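PDB 3EJK: dTDP Sugar Isomerase from Desulfovibrio desulfuricans subsp. desulfuricans str. G20, which probably catalyses the 3,5-epimerisation of dTDP-4-dehydro-6-deoxyglucose to dTDP-4-dehydrorhamnose, a step toward dTDP-rhamnose. Local coordinates for residues L18-A23 with R101-T106; S72-L77 with C139-H144; A127-T132 with A166-T171. All coordinates share one frame; numbering follows the deposited sequence.

Contact 1: residues L18-A23 with R101-T106; sequences LPVEGA and RLAQVT
Pro19 and Arg101 meet through a water molecule. It donates a short hydrogen bond of 2.6 Å to Pro19 O and accepts a weak one from Arg101 NH1 at 3.3 Å. Next to this bridge the arginine side chain runs past the same carbonyl, with CB and CD each 4.0 Å from Pro19 O. The chain is extended from CG to NE and its end leads away from the loop; both Pro19 and Arg101 are exposed.

No direct hydrogen bond joins the two segments; the rest is van der Waals packing of apolar side chains on one another and on backbone carbonyls. Ala103 CB is met by three residues of the loop: Val20 CG2 lies 3.8 Å from it and Pro19 CD 3.9 Å, and Leu18 CB closes in at a slightly longer range. Val20 CG2, anti to its own carbonyl carbon and beside its backbone N, also reaches 3.5 Å from Arg101 O.

In fold terms, a loop of one sheet rests against a strand of the other in a cupin-type beta architecture. Residues 18-23 link strands 16-17 and 24-31, while strand 102-108 bonds on to strand 84-90, whose Leu89 meets Ala23. Along the strand the side chains alternate, Ala103 and Val105 facing the loop and Leu102 and Gln104 turned from it.

The loop reverses in a type II turn from Val20 to Ala23, closed by Ala23 N to Val20 O at 3.1 Å, with Gly22 at the positive phi (88°) that this turn favours in its third place. Gly22 O accepts from Arg117 NH1, and Glu21 N donates to Thr98 OG1. Farther along the strand, Leu18 and Val105 cross at about a right angle, Leu18 CD2 touching Val105 CG2 at 3.7 Å, less certainly because Val105 has two conformers.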
loop_
_atom_site.group_PDB
_atom_site.type_symbol
_atom_site.label_atom_id
_atom_site.label_comp_id
_atom_site.label_asym_id
_atom_site.label_seq_id
_atom_site.Cartn_x
_atom_site.Cartn_y
_atom_site.Cartn_z
ATOM N N LEU A 18 -6.705 -17.233 14.906
ATOM C CA LEU A 18 -7.693 -17.791 13.983
ATOM C C LEU A 18 -7.626 -19.297 14.064
ATOM O O LEU A 18 -6.721 -19.832 14.703
ATOM C CB LEU A 18 -7.406 -17.301 12.581
ATOM C CG LEU A 18 -7.546 -15.800 12.345
ATOM C CD1 LEU A 18 -6.845 -15.385 11.039
ATOM C CD2 LEU A 18 -9.029 -15.415 12.351
ATOM N N PRO A 19 -8.574 -19.993 13.430
ATOM C CA PRO A 19 -8.617 -21.438 13.573
ATOM C C PRO A 19 -7.491 -22.157 12.865
ATOM O O PRO A 19 -7.398 -23.377 12.938
ATOM C CB PRO A 19 -9.972 -21.810 12.979
ATOM C CG PRO A 19 -10.780 -20.558 13.117
ATOM C CD PRO A 19 -9.804 -19.477 12.817
ATOM N N VAL A 20 -6.663 -21.395 12.171
ATOM C CA VAL A 20 -5.457 -21.958 11.541
ATOM C C VAL A 20 -4.292 -21.428 12.367
ATOM O O VAL A 20 -4.129 -20.218 12.533
ATOM C CB VAL A 20 -5.258 -21.613 10.030
ATOM C CG1 VAL A 20 -3.850 -21.994 9.588
ATOM C CG2 VAL A 20 -6.277 -22.346 9.150
ATOM N N GLU A 21 -3.514 -22.365 12.900
ATOM C CA GLU A 21 -2.352 -22.060 13.736
ATOM C C GLU A 21 -1.417 -21.082 13.068
ATOM O O GLU A 21 -1.001 -21.285 11.921
ATOM C CB GLU A 21 -1.564 -23.338 14.065
ATOM C CG GLU A 21 -0.332 -23.077 14.899
ATOM C CD GLU A 21 -0.695 -22.678 16.309
ATOM O OE1 GLU A 21 -1.323 -23.506 16.997
ATOM O OE2 GLU A 21 -0.353 -21.557 16.732
ATOM N N GLY A 22 -1.094 -20.049 13.813
ATOM C CA GLY A 22 -0.164 -19.010 13.399
ATOM C C GLY A 22 -0.781 -17.856 12.641
ATOM O O GLY A 22 -0.158 -16.805 12.458
ATOM N N ALA A 23 -1.987 -18.076 12.140
ATOM C CA ALA A 23 -2.696 -17.015 11.411
ATOM C C ALA A 23 -3.225 -16.044 12.470
ATOM O O ALA A 23 -3.770 -16.446 13.498
ATOM C CB ALA A 23 -3.800 -17.567 10.567
ATOM N N ARG A 101 -7.686 -27.725 8.733
ATOM C CA ARG A 101 -8.682 -26.676 9.009
ATOM C C ARG A 101 -8.629 -25.463 8.104
ATOM O O ARG A 101 -7.599 -25.151 7.509
ATOM C CB ARG A 101 -8.596 -26.238 10.489
ATOM C CG ARG A 101 -8.989 -27.384 11.381
ATOM C CD ARG A 101 -8.762 -27.186 12.837
ATOM N NE ARG A 101 -8.889 -28.493 13.498
ATOM C CZ ARG A 101 -8.658 -28.737 14.787
ATOM N NH1 ARG A 101 -8.289 -27.766 15.616
ATOM N NH2 ARG A 101 -8.808 -29.972 15.248
ATOM N N LEU A 102 -9.786 -24.806 8.010
ATOM C CA LEU A 102 -9.945 -23.523 7.306
ATOM C C LEU A 102 -10.085 -22.337 8.245
ATOM O O LEU A 102 -10.565 -22.443 9.366
ATOM C CB LEU A 102 -11.207 -23.529 6.438
ATOM C CG LEU A 102 -11.265 -24.546 5.298
ATOM C CD1 LEU A 102 -12.643 -24.534 4.660
ATOM C CD2 LEU A 102 -10.175 -24.240 4.288
ATOM N N ALA A 103 -9.630 -21.198 7.757
ATOM C CA ALA A 103 -9.868 -19.924 8.438
ATOM C C ALA A 103 -10.432 -18.998 7.359
ATOM O O ALA A 103 -9.906 -18.931 6.251
ATOM C CB ALA A 103 -8.585 -19.352 9.071
ATOM N N GLN A 104 -11.550 -18.351 7.667
ATOM C CA GLN A 104 -12.173 -17.408 6.738
ATOM C C GLN A 104 -12.196 -16.030 7.373
ATOM O O GLN A 104 -12.605 -15.852 8.511
ATOM C CB GLN A 104 -13.564 -17.874 6.326
ATOM C CG GLN A 104 -13.574 -19.327 5.746
ATOM C CD GLN A 104 -14.905 -19.736 5.113
ATOM O OE1 GLN A 104 -15.452 -19.029 4.273
ATOM N NE2 GLN A 104 -15.398 -20.903 5.491
ATOM N N VAL A 105 -11.710 -15.059 6.621
ATOM C CA VAL A 105 -11.657 -13.693 7.105
ATOM C C VAL A 105 -12.077 -12.709 6.027
ATOM O O VAL A 105 -11.905 -12.940 4.831
ATOM C CB VAL A 105 -10.235 -13.351 7.647
ATOM C CG1 VAL A 105 -10.055 -11.860 7.778
ATOM C CG2 VAL A 105 -9.989 -14.085 8.989
ATOM N N THR A 106 -12.656 -11.635 6.501
ATOM C CA THR A 106 -13.118 -10.507 5.686
ATOM C C THR A 106 -12.190 -9.352 5.988
ATOM O O THR A 106 -11.946 -9.028 7.169
ATOM C CB THR A 106 -14.579 -10.109 6.038
ATOM O OG1 THR A 106 -15.463 -11.146 5.594
ATOM C CG2 THR A 106 -14.976 -8.792 5.367
HETATM O O HOH W 1 -8.806 -24.613 14.778
#

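Contact 2: residues S72-L77 with C139-H144; sequences SLMTQL and CTDIPH
Met74, present as selenomethionine, lies across Thr140, Asp141 and Ile142 just where antiparallel strands 76-82 and 134-140 of the cupin-like sheet splay into loops. Its CB packs on Ile142 CG1 at 3.7 Å. CG, anti to the backbone N (chi1 -170°), touches the same carbon and also faces Asp141 OD1. SE rests against CB and CG2 of Thr140, and the bend at chi3 brings CE to 3.3 Å from Ile142 O. That oxygen accepts a hydrogen bond from Thr140 OG1 as well.

Beyond the paired strands a side chain takes over from the backbone: Thr75 N donates to Asp141 OD1 at 2.9 Å, nearly straight at 168° but coming from above the carboxylate plane. The other oxygen, Asp141 OD2, accepts from a water 2.6 Å away; this water also donates to Leu73 O and accepts from Thr75 OG1, locking both loops together. Glu148 OE2 receives Leu73 N and Met74 N, and Arg43 of the second subunit donates to His144 O. Where the strands do pair, Cys139 N donates to Leu77 O at 3.0 Å, and Leu77 CB lies 3.3 Å from Cys139 O.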
loop_
_atom_site.group_PDB
_atom_site.type_symbol
_atom_site.label_atom_id
_atom_site.label_comp_id
_atom_site.label_asym_id
_atom_site.label_seq_id
_atom_site.Cartn_x
_atom_site.Cartn_y
_atom_site.Cartn_z
ATOM N N SER A 72 6.918 -21.490 1.003
ATOM C CA SER A 72 7.734 -22.374 1.851
ATOM C C SER A 72 8.300 -21.727 3.105
ATOM O O SER A 72 8.382 -22.373 4.153
ATOM C CB SER A 72 8.922 -22.960 1.093
ATOM O OG SER A 72 8.477 -23.652 -0.029
ATOM N N LEU A 73 8.728 -20.476 2.989
ATOM C CA LEU A 73 9.325 -19.780 4.133
ATOM C C LEU A 73 8.681 -18.467 4.476
ATOM O O LEU A 73 8.684 -18.047 5.627
ATOM C CB LEU A 73 10.774 -19.422 3.853
ATOM C CG LEU A 73 11.892 -20.436 3.875
ATOM C CD1 LEU A 73 11.777 -21.401 2.718
ATOM C CD2 LEU A 73 13.204 -19.609 3.832
HETATM N N MSE A 74 8.181 -17.806 3.439
HETATM C CA MSE A 74 7.625 -16.466 3.548
HETATM C C MSE A 74 6.333 -16.369 4.347
HETATM O O MSE A 74 5.459 -17.238 4.264
HETATM C CB MSE A 74 7.382 -15.891 2.141
HETATM C CG MSE A 74 7.027 -14.440 2.123
HETATM SE SE MSE A 74 6.425 -13.832 0.359
HETATM C CE MSE A 74 7.996 -14.232 -0.666
ATOM N N THR A 75 6.247 -15.279 5.110
ATOM C CA THR A 75 5.034 -14.897 5.838
ATOM C C THR A 75 4.403 -13.691 5.150
ATOM O O THR A 75 5.099 -12.759 4.747
ATOM C CB THR A 75 5.345 -14.511 7.295
ATOM O OG1 THR A 75 5.843 -15.650 7.972
ATOM C CG2 THR A 75 4.115 -13.973 8.035
ATOM N N GLN A 76 3.075 -13.712 5.060
ATOM C CA GLN A 76 2.315 -12.623 4.442
ATOM C C GLN A 76 1.693 -11.750 5.519
ATOM O O GLN A 76 1.322 -12.225 6.599
ATOM C CB GLN A 76 1.169 -13.155 3.559
ATOM C CG GLN A 76 1.461 -14.413 2.747
ATOM C CD GLN A 76 2.707 -14.336 1.889
ATOM O OE1 GLN A 76 2.974 -13.323 1.232
ATOM N NE2 GLN A 76 3.449 -15.450 1.834
ATOM N N LEU A 77 1.643 -10.453 5.214
ATOM C CA LEU A 77 0.957 -9.444 6.051
ATOM C C LEU A 77 0.089 -8.593 5.121
ATOM O O LEU A 77 0.555 -7.661 4.464
ATOM C CB LEU A 77 1.909 -8.572 6.874
ATOM C CG LEU A 77 2.663 -9.275 8.002
ATOM C CD1 LEU A 77 3.658 -8.313 8.640
ATOM C CD2 LEU A 77 1.708 -9.813 9.019
ATOM N N CYS A 139 2.964 -6.827 2.859
ATOM C CA CYS A 139 4.309 -6.537 3.296
ATOM C C CYS A 139 4.889 -7.872 3.754
ATOM O O CYS A 139 4.530 -8.399 4.815
ATOM C CB CYS A 139 4.326 -5.525 4.437
ATOM S SG CYS A 139 6.005 -5.003 4.921
ATOM N N THR A 140 5.781 -8.406 2.929
ATOM C CA THR A 140 6.365 -9.709 3.180
ATOM C C THR A 140 7.743 -9.565 3.800
ATOM O O THR A 140 8.419 -8.529 3.680
ATOM C CB THR A 140 6.434 -10.513 1.896
ATOM O OG1 THR A 140 7.372 -9.892 1.029
ATOM C CG2 THR A 140 5.092 -10.545 1.240
ATOM N N ASP A 141 8.138 -10.639 4.456
ATOM C CA ASP A 141 9.375 -10.660 5.247
ATOM C C ASP A 141 10.567 -11.037 4.412
ATOM O O ASP A 141 11.706 -10.804 4.795
ATOM C CB ASP A 141 9.252 -11.547 6.489
ATOM C CG ASP A 141 8.980 -12.993 6.172
ATOM O OD1 ASP A 141 8.416 -13.311 5.106
ATOM O OD2 ASP A 141 9.312 -13.821 7.030
ATOM N N ILE A 142 10.287 -11.635 3.272
ATOM C CA ILE A 142 11.334 -11.908 2.289
ATOM C C ILE A 142 10.832 -11.538 0.905
ATOM O O ILE A 142 9.643 -11.629 0.622
ATOM C CB ILE A 142 11.849 -13.368 2.285
ATOM C CG1 ILE A 142 10.738 -14.344 1.962
ATOM C CG2 ILE A 142 12.456 -13.713 3.633
ATOM C CD1 ILE A 142 11.237 -15.797 1.893
ATOM N N PRO A 143 11.739 -11.109 0.036
ATOM C CA PRO A 143 11.264 -10.742 -1.279
ATOM C C PRO A 143 10.885 -11.961 -2.102
ATOM O O PRO A 143 11.237 -13.093 -1.782
ATOM C CB PRO A 143 12.460 -10.021 -1.889
ATOM C CG PRO A 143 13.625 -10.562 -1.197
ATOM C CD PRO A 143 13.195 -10.950 0.173
ATOM N N HIS A 144 10.116 -11.698 -3.138
ATOM C CA HIS A 144 9.699 -12.764 -4.033
ATOM C C HIS A 144 10.869 -13.409 -4.734
ATOM O O HIS A 144 11.729 -12.742 -5.269
ATOM C CB HIS A 144 8.739 -12.261 -5.095
ATOM C CG HIS A 144 8.325 -13.330 -6.047
ATOM N ND1 HIS A 144 7.285 -14.192 -5.778
ATOM C CD2 HIS A 144 8.845 -13.719 -7.236
ATOM C CE1 HIS A 144 7.161 -15.047 -6.777
ATOM N NE2 HIS A 144 8.101 -14.788 -7.670
HETATM O O HOH W 2 8.327 -16.201 7.477
HETATM O O HOH W 3 5.655 -10.652 6.397
#

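Contact 3: residues A127-T132 with A166-T171; sequences AATGDT and ADLSGT
Leu168 O is approached by two successive residues of the other segment: Gly130 N donates a hydrogen bond to it at 3.0 Å (159° at the hydrogen), and Thr129 CA makes a CA-H...O contact with it at 3.2 Å. Thr129 CB crowds the same oxygen. The N-H is the sole hydrogen-bond donor across this contact.

Beside the bond, the isobutyl group of Leu168 turns toward strand 123-128. Its CD1 meets Ala127 CB at 3.7 Å, CD2 lies a little farther from the same methyl, and Thr129 CG2 flanks CD2. Gly170 also packs on Thr129, its CA 3.8 Å from Thr129 CB. Positive phi at Gly130 and Gly170 suits glycine, and at Gly130 a CB would jam against the preceding carbonyl O.

The C-terminal segment thus lies against the end of a strand of the five-stranded sheet, in a protein of the cupin clan. Trp163 also packs on Ala127, while Arg63 touches Leu168 and donates to Gly130 O.

The segment is braced from within by an Asx turn, in which Asp167 OD1 accepts from Ser169 N on its anti side at 2.9 Å; the same oxygen also accepts from Ser169 OG on its syn side at 2.7 Å. Thr171 OG1 donates in turn to Ser169 OG. Two donors on one carboxylate oxygen would favour the ionised aspartate, and the one from Ser169 N holds the peptide whose carbonyl, Leu168 O, faces Gly130.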
loop_
_atom_site.group_PDB
_atom_site.type_symbol
_atom_site.label_atom_id
_atom_site.label_comp_id
_atom_site.label_asym_id
_atom_site.label_seq_id
_atom_site.Cartn_x
_atom_site.Cartn_y
_atom_site.Cartn_z
ATOM N N ALA A 127 -10.790 -13.204 -2.737
ATOM C CA ALA A 127 -11.668 -12.634 -3.752
ATOM C C ALA A 127 -12.292 -11.323 -3.311
ATOM O O ALA A 127 -12.598 -11.123 -2.150
ATOM C CB ALA A 127 -12.768 -13.630 -4.124
ATOM N N ALA A 128 -12.491 -10.452 -4.293
ATOM C CA ALA A 128 -13.122 -9.156 -4.077
ATOM C C ALA A 128 -14.633 -9.299 -4.082
ATOM O O ALA A 128 -15.218 -9.894 -4.978
ATOM C CB ALA A 128 -12.684 -8.129 -5.158
ATOM N N THR A 129 -15.249 -8.728 -3.061
ATOM C CA THR A 129 -16.706 -8.720 -2.926
ATOM C C THR A 129 -17.279 -7.399 -3.393
ATOM O O THR A 129 -16.586 -6.386 -3.544
ATOM C CB THR A 129 -17.142 -8.933 -1.462
ATOM O OG1 THR A 129 -16.718 -7.811 -0.686
ATOM C CG2 THR A 129 -16.530 -10.204 -0.883
ATOM N N GLY A 130 -18.561 -7.410 -3.666
ATOM C CA GLY A 130 -19.222 -6.176 -4.056
ATOM C C GLY A 130 -19.093 -5.870 -5.525
ATOM O O GLY A 130 -18.923 -6.756 -6.351
ATOM N N ASP A 131 -19.125 -4.586 -5.835
ATOM C CA ASP A 131 -19.135 -4.154 -7.225
ATOM C C ASP A 131 -18.069 -3.141 -7.592
ATOM O O ASP A 131 -18.175 -2.460 -8.607
ATOM C CB ASP A 131 -20.521 -3.624 -7.607
ATOM C CG ASP A 131 -20.883 -2.356 -6.882
ATOM O OD1 ASP A 131 -20.027 -1.838 -6.132
ATOM O OD2 ASP A 131 -22.023 -1.876 -7.065
ATOM N N THR A 132 -17.051 -3.054 -6.750
ATOM C CA THR A 132 -15.886 -2.207 -7.022
ATOM C C THR A 132 -14.604 -2.962 -6.655
ATOM O O THR A 132 -14.634 -3.881 -5.848
ATOM C CB THR A 132 -15.961 -0.828 -6.323
ATOM O OG1 THR A 132 -15.994 -0.992 -4.903
ATOM C CG2 THR A 132 -17.198 -0.083 -6.786
ATOM N N ALA A 166 -18.893 -19.559 -3.142
ATOM C CA ALA A 166 -18.793 -18.397 -2.221
ATOM C C ALA A 166 -19.754 -17.260 -2.520
ATOM O O ALA A 166 -20.069 -16.955 -3.662
ATOM C CB ALA A 166 -17.355 -17.843 -2.182
ATOM N N ASP A 167 -20.186 -16.618 -1.445
ATOM C CA ASP A 167 -21.040 -15.434 -1.536
ATOM C C ASP A 167 -20.128 -14.228 -1.546
ATOM O O ASP A 167 -19.537 -13.867 -0.518
ATOM C CB ASP A 167 -22.012 -15.372 -0.363
ATOM C CG ASP A 167 -22.876 -14.128 -0.378
ATOM O OD1 ASP A 167 -22.772 -13.302 -1.315
ATOM O OD2 ASP A 167 -23.668 -13.980 0.575
ATOM N N LEU A 168 -19.987 -13.637 -2.726
ATOM C CA LEU A 168 -19.116 -12.491 -2.894
ATOM C C LEU A 168 -19.925 -11.222 -3.086
ATOM O O LEU A 168 -19.449 -10.240 -3.639
ATOM C CB LEU A 168 -18.152 -12.707 -4.067
ATOM C CG LEU A 168 -17.267 -13.970 -3.979
ATOM C CD1 LEU A 168 -16.319 -14.048 -5.167
ATOM C CD2 LEU A 168 -16.501 -13.999 -2.677
ATOM N N SER A 169 -21.160 -11.255 -2.614
ATOM C CA SER A 169 -22.067 -10.106 -2.784
ATOM C C SER A 169 -21.642 -8.940 -1.914
ATOM O O SER A 169 -21.874 -7.785 -2.222
ATOM C CB SER A 169 -23.497 -10.487 -2.416
ATOM O OG SER A 169 -23.572 -10.698 -1.024
ATOM N N GLY A 170 -20.988 -9.277 -0.827
ATOM C CA GLY A 170 -20.572 -8.285 0.146
ATOM C C GLY A 170 -21.758 -7.734 0.917
ATOM O O GLY A 170 -21.600 -6.974 1.867
ATOM N N THR A 171 -22.953 -8.129 0.503
ATOM C CA THR A 171 -24.191 -7.657 1.165
ATOM C C THR A 171 -24.292 -8.142 2.609
ATOM O O THR A 171 -24.181 -9.341 2.888
ATOM C CB THR A 171 -25.474 -8.073 0.413
ATOM O OG1 THR A 171 -25.553 -9.505 0.330
ATOM C CG2 THR A 171 -25.504 -7.458 -0.989
#

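In the fold
From the N terminus, the chain first leaves strand 16-17 in the loop 18-23, and contact 1 closes when residues 101-106 come back to it, after 77 intervening residues. Contact 2 has by then opened at 72-77 and closes only at 139-144, so contacts 1 and 2 cross. Contact 3 opens at 127-132, before contact 2 closes, and ends with 166-171; it crosses contact 2 but follows contact 1 in series. Contacts 1 and 3 both reach the five-stranded sheet, through strands 102-108 and 123-128, whereas contact 2 joins neighbouring strands of the seven-stranded one. Contacts 2 and 3 lie on opposite sides of the chain's centre, their own centres about 26 Å apart.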